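Local coordinates for protein peptidase M42 (Thaumarchaeota archaeon SCGC AB-539-E09, PDB 5DS0) that probably acts as a metal-dependent aminopeptidase of the M42 family, removing amino-terminal residues from peptides within a twelve-subunit TET assembly, at residues C[67-72]-C[176-181]; C[12-17]-C[181-186]; C[18-23]-C[213-218]. All coordinates share one frame; numbering follows the deposited sequence.

Contact 1. Residues C[67-72]-C[176-181]. With CO (cobalt (II) ion), chain U; CO (cobalt (II) ion), chain T.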
loop_
_atom_site.group_PDB
_atom_site.type_symbol
_atom_site.label_atom_id
_atom_site.label_comp_id
_atom_site.label_asym_id
_atom_site.label_seq_id
_atom_site.Cartn_x
_atom_site.Cartn_y
_atom_site.Cartn_z
ATOM N N THR C 67 -46.079 0.773 -2.958
ATOM C CA THR C 67 -46.249 2.198 -2.745
ATOM C C THR C 67 -45.274 2.768 -1.744
ATOM O O THR C 67 -45.241 3.983 -1.538
ATOM C CB THR C 67 -47.648 2.510 -2.242
ATOM O OG1 THR C 67 -47.917 1.703 -1.086
ATOM C CG2 THR C 67 -48.667 2.232 -3.314
ATOM N N ASP C 68 -44.503 1.920 -1.078
ATOM C CA ASP C 68 -43.447 2.442 -0.213
ATOM C C ASP C 68 -42.318 2.991 -1.069
ATOM O O ASP C 68 -42.073 2.516 -2.179
ATOM C CB ASP C 68 -42.941 1.414 0.812
ATOM C CG ASP C 68 -42.223 0.239 0.185
ATOM O OD1 ASP C 68 -42.734 -0.323 -0.807
ATOM O OD2 ASP C 68 -41.162 -0.156 0.714
ATOM N N GLU C 69 -41.672 4.025 -0.555
ATOM C CA GLU C 69 -40.523 4.643 -1.195
ATOM C C GLU C 69 -39.331 4.546 -0.261
ATOM O O GLU C 69 -39.464 4.452 0.960
ATOM C CB GLU C 69 -40.799 6.118 -1.507
ATOM C CG GLU C 69 -41.169 6.941 -0.267
ATOM C CD GLU C 69 -41.431 8.407 -0.553
ATOM O OE1 GLU C 69 -40.558 9.050 -1.201
ATOM O OE2 GLU C 69 -42.494 8.906 -0.117
ATOM N N VAL C 70 -38.145 4.606 -0.826
ATOM C CA VAL C 70 -36.976 4.680 0.020
ATOM C C VAL C 70 -37.067 5.957 0.832
ATOM O O VAL C 70 -37.595 6.961 0.365
ATOM C CB VAL C 70 -35.670 4.612 -0.783
ATOM C CG1 VAL C 70 -35.558 3.245 -1.457
ATOM C CG2 VAL C 70 -35.572 5.737 -1.801
ATOM N N GLY C 71 -36.569 5.883 2.060
ATOM C CA GLY C 71 -36.643 6.995 2.992
ATOM C C GLY C 71 -35.655 6.851 4.130
ATOM O O GLY C 71 -34.628 6.207 3.998
ATOM N N PHE C 72 -35.957 7.502 5.246
ATOM C CA PHE C 72 -35.099 7.432 6.434
ATOM C C PHE C 72 -35.970 7.448 7.686
ATOM O O PHE C 72 -37.186 7.651 7.610
ATOM C CB PHE C 72 -34.101 8.598 6.485
ATOM C CG PHE C 72 -33.570 9.002 5.150
ATOM C CD1 PHE C 72 -34.255 9.908 4.363
ATOM C CD2 PHE C 72 -32.401 8.458 4.661
ATOM C CE1 PHE C 72 -33.778 10.273 3.115
ATOM C CE2 PHE C 72 -31.922 8.820 3.410
ATOM C CZ PHE C 72 -32.608 9.733 2.642
ATOM N N GLY C 176 -39.716 13.632 -10.611
ATOM C CA GLY C 176 -40.084 13.604 -9.213
ATOM C C GLY C 176 -39.565 12.379 -8.507
ATOM O O GLY C 176 -38.700 11.669 -9.016
ATOM N N LYS C 177 -40.040 12.164 -7.288
ATOM C CA LYS C 177 -39.548 11.055 -6.466
ATOM C C LYS C 177 -40.559 9.932 -6.454
ATOM O O LYS C 177 -41.661 10.060 -6.977
ATOM C CB LYS C 177 -39.301 11.513 -5.035
ATOM C CG LYS C 177 -40.574 11.769 -4.232
ATOM C CD LYS C 177 -40.259 12.151 -2.800
ATOM C CE LYS C 177 -41.490 12.633 -2.056
ATOM N NZ LYS C 177 -42.309 11.485 -1.603
ATOM N N ALA C 178 -40.147 8.817 -5.872
ATOM C CA ALA C 178 -41.030 7.693 -5.588
ATOM C C ALA C 178 -41.650 7.006 -6.800
ATOM O O ALA C 178 -42.594 6.229 -6.642
ATOM C CB ALA C 178 -42.111 8.122 -4.610
ATOM N N PHE C 179 -41.129 7.247 -8.003
ATOM C CA PHE C 179 -41.600 6.489 -9.155
ATOM C C PHE C 179 -41.517 4.998 -8.837
ATOM O O PHE C 179 -42.407 4.253 -9.206
ATOM C CB PHE C 179 -40.798 6.801 -10.406
ATOM C CG PHE C 179 -41.056 8.167 -10.968
ATOM C CD1 PHE C 179 -42.344 8.627 -11.153
ATOM C CD2 PHE C 179 -40.007 8.978 -11.352
ATOM C CE1 PHE C 179 -42.578 9.876 -11.683
ATOM C CE2 PHE C 179 -40.240 10.230 -11.885
ATOM C CZ PHE C 179 -41.527 10.681 -12.039
ATOM N N ASP C 180 -40.455 4.589 -8.150
ATOM C CA ASP C 180 -40.307 3.240 -7.656
ATOM C C ASP C 180 -41.036 3.169 -6.335
ATOM O O ASP C 180 -40.506 3.652 -5.337
ATOM C CB ASP C 180 -38.818 2.951 -7.460
ATOM C CG ASP C 180 -38.542 1.572 -6.913
ATOM O OD1 ASP C 180 -39.455 0.712 -6.901
ATOM O OD2 ASP C 180 -37.382 1.345 -6.492
ATOM N N ASP C 181 -42.235 2.583 -6.271
ATOM C CA ASP C 181 -42.920 1.943 -7.393
ATOM C C ASP C 181 -44.379 2.421 -7.484
ATOM O O ASP C 181 -45.296 1.650 -7.763
ATOM C CB ASP C 181 -42.840 0.435 -7.233
ATOM C CG ASP C 181 -43.386 -0.337 -8.435
ATOM O OD1 ASP C 181 -43.473 0.224 -9.548
ATOM O OD2 ASP C 181 -43.712 -1.523 -8.234
HETATM CO CO CO U . -36.770 0.033 -5.315
HETATM CO CO CO T . -39.194 -1.201 -6.385
#
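A cis peptide links D180 to D181 near the start of helix 179-197, and the aspartate ahead of it bridges two cobalt ions. The CG of D180 lies anti to its backbone N (chi1 179°), which aims the carboxylate at the metals. Its two oxygens then divide the ions: OD2 of D180 is 1.9 Å from the CO of chain U, and OD1 of D180 is 2.0 Å from the CO of chain T. E215 and H325 complete the site of the first ion; H66, E214 and E237 belong to that of the second. The 67-72 segment follows H66 and passes D180 on its backbone side, so that D68 O lies 3.7 Å from D180 O. D68 turns its own side chain elsewhere, to S20 OG and the N-H of E215, while D68 O is hydrogen-bonded to ND1 of H66 and so places a cobalt ligand from the second shell.

Beyond the metals, E69 and K177 form an ion pair. In both, CG sits between backbone N and carbonyl carbon (chi1 58° in E69 and 72° in K177). E69 extends beyond CG, whereas K177 bends at its last torsion and the two chains cross obliquely. K177 NZ lies 3.0 Å from E69 OE2 and 3.0 Å from E69 OE1, a forked salt bridge whose two hydrogen bonds are weak. The methyl of A178, at the N-cap position, lies against the glutamate, A178 CB 3.9 Å from E69 CB. Stronger partners hold each charged end: R182 takes E69 OE2 and the carbonyl of A16 takes K177 NZ. The buried glutamate thus faces two cations. D180 bridges both ions, as the bridging aspartate of dinuclear M42 peptidases does.

Contact 2. Residues C[12-17]-C[181-186]; sequences TLMEAF and DRIGAF
R182 reaches from helix 179-197 to the end of helix 2-15, extended from CG to NE, and its NH1 serves two main-chain carbonyls. NH1 of R182 is 2.8 Å from L13 O, met nearly along the C=O axis with an N-H...O angle of 144°. The second bond, from R182 NH1 to A16 O at 3.0 Å, is a little straighter (151°), although here the donor stands above the carbonyl plane. Both oxygens lie at the edge of the guanidinium.

L13 O is gripped twice, because it also takes the N-H of A16, three residues on, in the closing turn of the helix, with A16 N 3.2 Å from L13 O. A16 O has a second donor too, the ammonium of K177. The rest of the guanidinium is engaged elsewhere: NE gives to the carbonyl of T67, and NH2 forms a salt bridge with E69.

Apolar groups lie alongside the stem of the arginine. M14, built as selenomethionine, runs past R182 in the opposite direction, bringing SE of M14 to 3.7 Å from R182 CB. Its bent tail then sets the methyl against the next residue, I183, with M14 CE 4.2 Å from I183 CD1. Further along, L13 CD1 comes to the edge of the F186 ring and lies 4.2 Å from F186 CB. V26 of helix 24-34 packs on both L13 and R182. D181, just before R182, takes a weak bond from the N-H of G184 on OD1, and its OD2 takes the backbone N-H of the cobalt ligand H66. Every nitrogen of this buried guanidinium therefore has an acceptor, and its charge sits where the carbonyls of helix 2-15 end, an environment that would be expected to keep it positively charged.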
loop_
_atom_site.group_PDB
_atom_site.type_symbol
_atom_site.label_atom_id
_atom_site.label_comp_id
_atom_site.label_asym_id
_atom_site.label_seq_id
_atom_site.Cartn_x
_atom_site.Cartn_y
_atom_site.Cartn_z
ATOM N N THR C 12 -50.082 13.585 -7.071
ATOM C CA THR C 12 -50.380 13.394 -5.672
ATOM C C THR C 12 -49.637 12.209 -5.081
ATOM O O THR C 12 -49.145 12.283 -3.953
ATOM C CB THR C 12 -51.890 13.228 -5.495
ATOM O OG1 THR C 12 -52.510 14.431 -5.935
ATOM C CG2 THR C 12 -52.264 13.002 -4.049
ATOM N N LEU C 13 -49.574 11.123 -5.840
ATOM C CA LEU C 13 -48.800 9.946 -5.450
ATOM C C LEU C 13 -47.315 10.234 -5.266
ATOM O O LEU C 13 -46.750 9.938 -4.223
ATOM C CB LEU C 13 -48.920 8.843 -6.505
ATOM C CG LEU C 13 -50.232 8.071 -6.585
ATOM C CD1 LEU C 13 -50.209 7.182 -7.818
ATOM C CD2 LEU C 13 -50.442 7.252 -5.335
HETATM N N MSE C 14 -46.688 10.804 -6.287
HETATM C CA MSE C 14 -45.257 11.071 -6.235
HETATM C C MSE C 14 -44.914 12.097 -5.181
HETATM O O MSE C 14 -43.766 12.156 -4.741
HETATM C CB MSE C 14 -44.718 11.580 -7.570
HETATM C CG MSE C 14 -44.943 10.670 -8.776
HETATM SE SE MSE C 14 -44.821 8.742 -8.377
HETATM C CE MSE C 14 -46.217 8.122 -9.614
ATOM N N GLU C 15 -45.876 12.937 -4.792
ATOM C CA GLU C 15 -45.621 13.956 -3.781
ATOM C C GLU C 15 -46.025 13.530 -2.372
ATOM O O GLU C 15 -45.661 14.177 -1.408
ATOM C CB GLU C 15 -46.304 15.268 -4.160
ATOM C CG GLU C 15 -45.593 16.017 -5.283
ATOM C CD GLU C 15 -46.169 17.399 -5.534
ATOM O OE1 GLU C 15 -47.265 17.687 -4.990
ATOM O OE2 GLU C 15 -45.535 18.193 -6.276
ATOM N N ALA C 16 -46.759 12.429 -2.260
ATOM C CA ALA C 16 -47.210 11.911 -0.966
ATOM C C ALA C 16 -46.080 11.440 -0.093
ATOM O O ALA C 16 -45.021 11.030 -0.574
ATOM C CB ALA C 16 -48.187 10.767 -1.171
ATOM N N PHE C 17 -46.335 11.458 1.205
ATOM C CA PHE C 17 -45.408 10.940 2.201
ATOM C C PHE C 17 -45.669 9.451 2.423
ATOM O O PHE C 17 -46.753 9.089 2.895
ATOM C CB PHE C 17 -45.622 11.708 3.504
ATOM C CG PHE C 17 -44.617 11.408 4.570
ATOM C CD1 PHE C 17 -44.714 10.251 5.332
ATOM C CD2 PHE C 17 -43.600 12.299 4.847
ATOM C CE1 PHE C 17 -43.805 9.977 6.326
ATOM C CE2 PHE C 17 -42.680 12.031 5.840
ATOM C CZ PHE C 17 -42.780 10.863 6.579
ATOM N N ASP C 181 -42.235 2.583 -6.271
ATOM C CA ASP C 181 -42.920 1.943 -7.393
ATOM C C ASP C 181 -44.379 2.421 -7.484
ATOM O O ASP C 181 -45.296 1.650 -7.763
ATOM C CB ASP C 181 -42.840 0.435 -7.233
ATOM C CG ASP C 181 -43.386 -0.337 -8.435
ATOM O OD1 ASP C 181 -43.473 0.224 -9.548
ATOM O OD2 ASP C 181 -43.712 -1.523 -8.234
ATOM N N ARG C 182 -44.578 3.715 -7.261
ATOM C CA ARG C 182 -45.907 4.296 -7.333
ATOM C C ARG C 182 -46.345 4.401 -8.775
ATOM O O ARG C 182 -47.549 4.377 -9.055
ATOM C CB ARG C 182 -45.960 5.641 -6.615
ATOM C CG ARG C 182 -45.937 5.450 -5.104
ATOM C CD ARG C 182 -45.783 6.737 -4.318
ATOM N NE ARG C 182 -45.304 6.467 -2.968
ATOM C CZ ARG C 182 -44.905 7.395 -2.099
ATOM N NH1 ARG C 182 -44.958 8.682 -2.410
ATOM N NH2 ARG C 182 -44.456 7.032 -0.902
ATOM N N ILE C 183 -45.391 4.454 -9.699
ATOM C CA ILE C 183 -45.742 4.410 -11.103
ATOM C C ILE C 183 -46.324 3.042 -11.447
ATOM O O ILE C 183 -47.244 2.955 -12.257
ATOM C CB ILE C 183 -44.563 4.756 -12.036
ATOM C CG1 ILE C 183 -45.072 5.120 -13.427
ATOM C CG2 ILE C 183 -43.595 3.599 -12.159
ATOM C CD1 ILE C 183 -45.905 6.398 -13.474
ATOM N N GLY C 184 -45.818 1.983 -10.823
ATOM C CA GLY C 184 -46.401 0.649 -10.993
ATOM C C GLY C 184 -47.807 0.560 -10.414
ATOM O O GLY C 184 -48.702 -0.030 -11.021
ATOM N N ALA C 185 -48.005 1.164 -9.249
ATOM C CA ALA C 185 -49.327 1.250 -8.644
ATOM C C ALA C 185 -50.246 2.078 -9.523
ATOM O O ALA C 185 -51.409 1.748 -9.703
ATOM C CB ALA C 185 -49.230 1.882 -7.277
ATOM N N PHE C 186 -49.707 3.151 -10.092
ATOM C CA PHE C 186 -50.460 3.997 -11.002
ATOM C C PHE C 186 -50.968 3.212 -12.199
ATOM O O PHE C 186 -52.118 3.353 -12.589
ATOM C CB PHE C 186 -49.590 5.161 -11.477
ATOM C CG PHE C 186 -50.250 6.040 -12.502
ATOM C CD1 PHE C 186 -51.050 7.098 -12.109
ATOM C CD2 PHE C 186 -50.031 5.826 -13.854
ATOM C CE1 PHE C 186 -51.640 7.918 -13.046
ATOM C CE2 PHE C 186 -50.610 6.643 -14.800
ATOM C CZ PHE C 186 -51.416 7.691 -14.396
#

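Contact 3. Residues C[18-23]-C[213-218]; sequences GPSGFE and QEEVGL. With CO (cobalt (II) ion), chain U.
The side chains of E23 and Q213 cross at about a right angle, yet their carboxylate and amide planes are only 16° apart. The bend of E23 at chi2 brings OE1 beneath two backbone N-H groups, both approaching from above the carboxylate plane. The nearer donor belongs to its own loop: G21 N is 2.6 Å from E23 OE1, almost straight at 158°. The other bridges the two loops, with Q213 N 3.1 Å from E23 OE1. Q213 CG lies against the same oxygen and the N of G21, and the extended amide passes along G21. G21 is the third residue of a type II turn from P19 to F22, where positive phi suits a residue without a side chain.

S20, at the apex of that turn, points at the facing loop: its CB rests 3.7 Å from V216 CG1, while S20 OG stands 3.5 Å from E215 CB and finds its strongest polar partner in D68. Beyond CB, E215 folds back at chi2 (-77°) and carries its carboxylate away from S20 to the CO of chain U, which it chelates through OE1 and OE2. I270 of a second subunit packs on S20, Q213 and V216. Two N-H donors on one oxygen are consistent with an ionised carboxylate, and through that oxygen E23 joins the turn to the backbone just before E214 and E215.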
loop_
_atom_site.group_PDB
_atom_site.type_symbol
_atom_site.label_atom_id
_atom_site.label_comp_id
_atom_site.label_asym_id
_atom_site.label_seq_id
_atom_site.Cartn_x
_atom_site.Cartn_y
_atom_site.Cartn_z
ATOM N N GLY C 18 -44.689 8.589 2.129
ATOM C CA GLY C 18 -44.864 7.160 2.391
ATOM C C GLY C 18 -43.647 6.265 2.285
ATOM O O GLY C 18 -43.570 5.430 1.384
ATOM N N PRO C 19 -42.695 6.395 3.218
ATOM C CA PRO C 19 -41.518 5.521 3.230
ATOM C C PRO C 19 -41.868 4.146 3.767
ATOM O O PRO C 19 -42.934 3.991 4.355
ATOM C CB PRO C 19 -40.560 6.239 4.174
ATOM C CG PRO C 19 -41.447 6.993 5.098
ATOM C CD PRO C 19 -42.733 7.290 4.379
ATOM N N SER C 20 -40.980 3.168 3.587
ATOM C CA SER C 20 -41.261 1.798 4.011
ATOM C C SER C 20 -41.696 1.766 5.467
ATOM O O SER C 20 -41.011 2.304 6.326
ATOM C CB SER C 20 -40.047 0.896 3.814
ATOM O OG SER C 20 -39.634 0.902 2.464
ATOM N N GLY C 21 -42.838 1.131 5.740
ATOM C CA GLY C 21 -43.414 1.062 7.091
ATOM C C GLY C 21 -44.431 2.144 7.426
ATOM O O GLY C 21 -45.138 2.045 8.435
ATOM N N PHE C 22 -44.484 3.190 6.607
ATOM C CA PHE C 22 -45.330 4.331 6.890
ATOM C C PHE C 22 -46.086 4.766 5.643
ATOM O O PHE C 22 -46.074 5.936 5.280
ATOM C CB PHE C 22 -44.486 5.501 7.394
ATOM C CG PHE C 22 -43.574 5.170 8.539
ATOM C CD1 PHE C 22 -42.369 4.526 8.325
ATOM C CD2 PHE C 22 -43.898 5.544 9.827
ATOM C CE1 PHE C 22 -41.518 4.232 9.379
ATOM C CE2 PHE C 22 -43.046 5.254 10.884
ATOM C CZ PHE C 22 -41.850 4.600 10.658
ATOM N N GLU C 23 -46.788 3.833 5.018
ATOM C CA GLU C 23 -47.386 4.077 3.707
ATOM C C GLU C 23 -48.856 4.468 3.761
ATOM O O GLU C 23 -49.519 4.460 2.737
ATOM C CB GLU C 23 -47.226 2.816 2.832
ATOM C CG GLU C 23 -45.787 2.309 2.754
ATOM C CD GLU C 23 -45.423 1.163 3.702
ATOM O OE1 GLU C 23 -44.320 0.523 3.647
ATOM O OE2 GLU C 23 -46.242 0.937 4.585
ATOM N N GLN C 213 -43.807 -2.087 2.078
ATOM C CA GLN C 213 -42.533 -2.617 2.542
ATOM C C GLN C 213 -41.754 -3.494 1.550
ATOM O O GLN C 213 -41.090 -4.435 1.965
ATOM C CB GLN C 213 -42.749 -3.369 3.871
ATOM C CG GLN C 213 -43.180 -2.443 4.996
ATOM C CD GLN C 213 -43.177 -3.102 6.355
ATOM O OE1 GLN C 213 -42.207 -3.745 6.767
ATOM N NE2 GLN C 213 -44.249 -2.905 7.082
ATOM N N GLU C 214 -41.804 -3.174 0.256
ATOM C CA GLU C 214 -40.939 -3.844 -0.732
ATOM C C GLU C 214 -39.483 -3.483 -0.510
ATOM O O GLU C 214 -38.622 -4.349 -0.545
ATOM C CB GLU C 214 -41.309 -3.450 -2.161
ATOM C CG GLU C 214 -40.674 -4.281 -3.288
ATOM C CD GLU C 214 -39.290 -3.819 -3.804
ATOM O OE1 GLU C 214 -38.932 -2.608 -3.775
ATOM O OE2 GLU C 214 -38.535 -4.691 -4.287
ATOM N N GLU C 215 -39.208 -2.202 -0.265
ATOM C CA GLU C 215 -37.835 -1.707 -0.277
ATOM C C GLU C 215 -36.995 -2.237 0.901
ATOM O O GLU C 215 -35.773 -2.100 0.884
ATOM C CB GLU C 215 -37.782 -0.164 -0.331
ATOM C CG GLU C 215 -38.444 0.462 -1.551
ATOM C CD GLU C 215 -37.621 0.391 -2.851
ATOM O OE1 GLU C 215 -36.728 -0.455 -2.947
ATOM O OE2 GLU C 215 -37.864 1.191 -3.795
ATOM N N VAL C 216 -37.646 -2.841 1.896
ATOM C CA VAL C 216 -36.950 -3.391 3.065
ATOM C C VAL C 216 -37.004 -4.925 3.156
ATOM O O VAL C 216 -36.604 -5.478 4.177
ATOM C CB VAL C 216 -37.459 -2.792 4.422
ATOM C CG1 VAL C 216 -37.193 -1.304 4.498
ATOM C CG2 VAL C 216 -38.934 -3.077 4.650
ATOM N N GLY C 217 -37.455 -5.618 2.112
ATOM C CA GLY C 217 -37.446 -7.090 2.118
ATOM C C GLY C 217 -38.679 -7.799 1.571
ATOM O O GLY C 217 -38.972 -8.941 1.970
ATOM N N LEU C 218 -39.392 -7.161 0.645
ATOM C CA LEU C 218 -40.541 -7.774 -0.048
ATOM C C LEU C 218 -41.624 -8.259 0.929
ATOM O O LEU C 218 -42.255 -9.296 0.721
ATOM C CB LEU C 218 -40.064 -8.914 -0.973
ATOM C CG LEU C 218 -38.750 -8.667 -1.722
ATOM C CD1 LEU C 218 -38.322 -9.912 -2.496
ATOM C CD2 LEU C 218 -38.867 -7.453 -2.635
HETATM CO CO CO U . -36.770 0.033 -5.315
#

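From the N terminus, helix 2-15 ends in the 12-17 segment, which closes contact 2 onto helix 179-197. The next residues, 18-23, lead to helix 24-34 and reach further along the chain to 213-218, so contacts 2 and 3 cross. Contact 1 is nested inside both: the chain leaves strand 60-66 at 67-72, builds the six-stranded barrel, and returns at 176-181. Contacts 1 and 2 share D181 and touch one another through R182; contacts 1 and 3 meet at D68 and at the cobalt of chain U. Together they tie the N-terminal helix, the root of the barrel and the loop after strand 205-211 to the metal centre.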